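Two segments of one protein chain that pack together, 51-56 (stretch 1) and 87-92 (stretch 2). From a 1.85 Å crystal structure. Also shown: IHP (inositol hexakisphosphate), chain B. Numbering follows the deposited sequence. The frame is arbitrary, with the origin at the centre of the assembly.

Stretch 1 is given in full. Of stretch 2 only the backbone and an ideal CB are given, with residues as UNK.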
# COMPACT_ATOMS: atom_id res chain seq x y z
N MSE A 51 2.71 14.70 -1.21
CA MSE A 51 1.88 14.07 -0.19
C MSE A 51 0.39 14.35 -0.40
O MSE A 51 -0.41 13.42 -0.42
CB MSE A 51 2.32 14.53 1.21
CG MSE A 51 3.78 14.25 1.56
SE MSE A 51 4.31 12.36 1.47
CE MSE A 51 2.95 11.56 2.59
N TRP A 52 0.01 15.62 -0.56
CA TRP A 52 -1.38 15.98 -0.81
C TRP A 52 -1.45 17.43 -1.26
O TRP A 52 -0.46 18.17 -1.20
CB TRP A 52 -2.26 15.75 0.43
CG TRP A 52 -1.85 16.56 1.63
CD1 TRP A 52 -2.10 17.88 1.86
CD2 TRP A 52 -1.14 16.08 2.78
NE1 TRP A 52 -1.58 18.26 3.08
CE2 TRP A 52 -0.98 17.17 3.66
CE3 TRP A 52 -0.60 14.84 3.14
CZ2 TRP A 52 -0.31 17.06 4.88
CZ3 TRP A 52 0.05 14.72 4.36
CH2 TRP A 52 0.19 15.83 5.21
N LYS A 53 -2.64 17.83 -1.72
CA LYS A 53 -2.90 19.20 -2.14
C LYS A 53 -3.47 19.99 -0.97
O LYS A 53 -4.28 19.48 -0.19
CB LYS A 53 -3.88 19.22 -3.32
CG LYS A 53 -4.13 20.61 -3.90
CD LYS A 53 -4.86 20.53 -5.24
CE LYS A 53 -5.10 21.92 -5.85
NZ LYS A 53 -3.89 22.45 -6.55
N SER A 54 -3.04 21.25 -0.85
CA SER A 54 -3.38 22.10 0.27
C SER A 54 -4.23 23.28 -0.18
O SER A 54 -4.05 23.81 -1.27
CB SER A 54 -2.10 22.62 0.95
OG SER A 54 -2.37 23.74 1.80
N HIS A 55 -5.17 23.68 0.69
CA HIS A 55 -5.99 24.86 0.47
C HIS A 55 -5.70 25.95 1.51
O HIS A 55 -6.55 26.83 1.73
CB HIS A 55 -7.47 24.49 0.50
CG HIS A 55 -7.91 23.68 -0.68
ND1 HIS A 55 -8.90 24.09 -1.54
CD2 HIS A 55 -7.49 22.48 -1.14
CE1 HIS A 55 -9.08 23.18 -2.48
NE2 HIS A 55 -8.24 22.19 -2.26
N LYS A 56 -4.54 25.91 2.14
CA LYS A 56 -4.16 26.90 3.14
C LYS A 56 -4.37 28.32 2.64
O LYS A 56 -4.10 28.63 1.49
CB LYS A 56 -2.69 26.69 3.54
CG LYS A 56 -1.99 27.91 4.13
CD LYS A 56 -2.69 28.43 5.37
CE LYS A 56 -1.78 29.38 6.15
NZ LYS A 56 -1.66 28.97 7.58
N UNK A 87 -11.61 17.17 4.99
CA UNK A 87 -11.05 18.47 5.34
C UNK A 87 -11.23 19.46 4.19
O UNK A 87 -11.68 20.59 4.40
CB UNK A 87 -9.57 18.34 5.70
N UNK A 88 -10.87 19.04 2.97
CA UNK A 88 -11.11 19.83 1.77
C UNK A 88 -11.56 18.88 0.67
O UNK A 88 -11.63 17.66 0.86
CB UNK A 88 -9.86 20.61 1.35
N UNK A 89 -11.84 19.43 -0.51
CA UNK A 89 -12.24 18.59 -1.63
C UNK A 89 -11.12 17.65 -2.08
O UNK A 89 -11.39 16.67 -2.78
CB UNK A 89 -12.68 19.47 -2.80
N UNK A 90 -9.88 17.93 -1.67
CA UNK A 90 -8.73 17.16 -2.11
C UNK A 90 -8.03 16.41 -0.99
O UNK A 90 -7.09 15.66 -1.26
CB UNK A 90 -7.73 18.09 -2.80
N UNK A 91 -8.46 16.59 0.26
CA UNK A 91 -7.73 16.04 1.39
C UNK A 91 -8.68 15.42 2.40
O UNK A 91 -9.66 16.06 2.81
CB UNK A 91 -6.88 17.12 2.06
N UNK A 92 -8.38 14.19 2.80
CA UNK A 92 -9.12 13.48 3.84
C UNK A 92 -8.38 13.59 5.17
O UNK A 92 -7.18 13.87 5.22
CB UNK A 92 -9.32 12.01 3.46
C1 IHP B . -4.64 23.70 6.28
C2 IHP B . -4.99 25.01 7.02
C3 IHP B . -4.45 25.01 8.45
C4 IHP B . -2.93 24.78 8.45
C5 IHP B . -2.61 23.41 7.81
C6 IHP B . -3.16 23.30 6.40
O11 IHP B . -4.92 23.87 4.90
P1 IHP B . -6.21 23.08 4.27
O21 IHP B . -5.81 22.47 2.95
O31 IHP B . -6.68 22.01 5.22
O41 IHP B . -7.34 24.08 4.04
O12 IHP B . -6.40 25.11 7.05
P2 IHP B . -7.10 26.51 6.52
O22 IHP B . -6.06 27.39 5.88
O32 IHP B . -8.16 26.17 5.50
O42 IHP B . -7.72 27.22 7.69
O13 IHP B . -5.05 23.96 9.14
P3 IHP B . -5.63 24.19 10.66
O23 IHP B . -5.67 25.68 10.98
O33 IHP B . -7.04 23.61 10.74
O43 IHP B . -4.75 23.48 11.67
O14 IHP B . -2.45 24.81 9.76
P4 IHP B . -1.14 25.76 10.06
O24 IHP B . -1.47 27.20 9.77
O34 IHP B . -0.00 25.33 9.16
O44 IHP B . -0.74 25.62 11.51
O15 IHP B . -1.22 23.25 7.76
P5 IHP B . -0.52 22.11 8.72
O25 IHP B . 0.85 22.59 9.14
O35 IHP B . -1.36 21.87 9.95
O45 IHP B . -0.40 20.83 7.93
O16 IHP B . -3.05 21.96 5.97
P6 IHP B . -1.97 21.58 4.78
O26 IHP B . -2.66 20.76 3.71
O36 IHP B . -1.43 22.85 4.16
O46 IHP B . -0.84 20.79 5.39

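Position 87 lies where the chain turns a corner. Its CA-to-CB bond points sideways and its CB has no atom of stretch 1 within 5.5 Å, so packing imposes little here; the phosphates of IHP, however, favour a long basic side chain. The residue is K87, whose NZ donates to IHP O31 at 3.0 Å.

At position 88 the backbone is extended (-140/179°) and CB points toward stretch 1, 3.9 Å from H55 CD2. A small or beta-branched side chain would suit the face of the imidazole, and a small polar group such as a hydroxyl would also be tolerated. The deposited T88 places its CB over that face, 4.2 Å from the ring centroid. Its OG1 accepts a hydrogen bond from the backbone N of position 90 at 3.3 Å and donates one to water 2 at 2.8 Å; this water in turn donates to K53 O and to IHP O21, tying both stretches to the ligand.

Position 89 (-65/-17°) directs CB sideways, 5.2 Å from H55 CE1. Many polar side chains would fit, and one of sufficient length could return to the imidazole edge. E89 does so: OE2 comes within 3.5 Å of H55 CE1, a contact near the ring plane.

Position 90 faces stretch 1 squarely, its CB 4.0 Å from K53 CB and 4.2 Å from H55 NE2. With a ring nitrogen so close, a short acceptor such as Asp or Asn is suitable. In D90, OD2 accepts a nearly linear hydrogen bond from H55 NE2 (2.8 Å, 169°). The same OD2 lies 3.5 Å from K53 CD, so it meets the aliphatic part of that lysine, whose end leads away. Water 1 joins the backbones here, accepting from K53 N and donating to D90 O.

At position 91 the chain enters a strand (-137/130°), and CB points toward stretch 1, 4.2 Å from K53 O and 4.8 Å from W52 CD1. The indole face invites an aliphatic chain, while the phosphates beyond favour a basic end; Lys or Arg could combine the two. K91 lays its CD over the five-membered ring of W52, 3.8 Å from the centroid, and its NZ donates to IHP O31 at 2.7 Å and to IHP O26 at 2.8 Å. W52 NE1 also donates to IHP O26, at 2.8 Å, so the two packed side chains share one phosphate oxygen.

Position 92 is out of reach of stretch 1, which sets no preference there; the residue is A92.

Stretch 2 87-92: KTEDKA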
# COMPACT_ATOMS: atom_id res chain seq x y z
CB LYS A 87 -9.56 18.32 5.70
CG LYS A 87 -8.89 19.60 6.16
CD LYS A 87 -9.56 20.16 7.41
CE LYS A 87 -8.67 21.16 8.13
NZ LYS A 87 -8.64 22.49 7.46
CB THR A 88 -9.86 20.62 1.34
OG1 THR A 88 -8.85 19.70 0.90
CG2 THR A 88 -9.32 21.44 2.51
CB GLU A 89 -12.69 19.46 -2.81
CG GLU A 89 -11.56 20.12 -3.59
CD GLU A 89 -12.06 21.07 -4.66
OE1 GLU A 89 -13.14 20.81 -5.23
OE2 GLU A 89 -11.38 22.08 -4.92
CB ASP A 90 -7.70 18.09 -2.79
CG ASP A 90 -8.27 18.79 -4.01
OD1 ASP A 90 -8.84 18.10 -4.88
OD2 ASP A 90 -8.15 20.03 -4.09
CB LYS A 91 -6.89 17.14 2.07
CG LYS A 91 -6.06 16.65 3.23
CD LYS A 91 -5.12 17.74 3.74
CE LYS A 91 -5.89 18.87 4.39
NZ LYS A 91 -4.98 19.88 4.99
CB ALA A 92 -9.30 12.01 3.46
O HOH W 1 -4.56 15.68 -2.14
O HOH W 2 -6.19 20.37 1.13
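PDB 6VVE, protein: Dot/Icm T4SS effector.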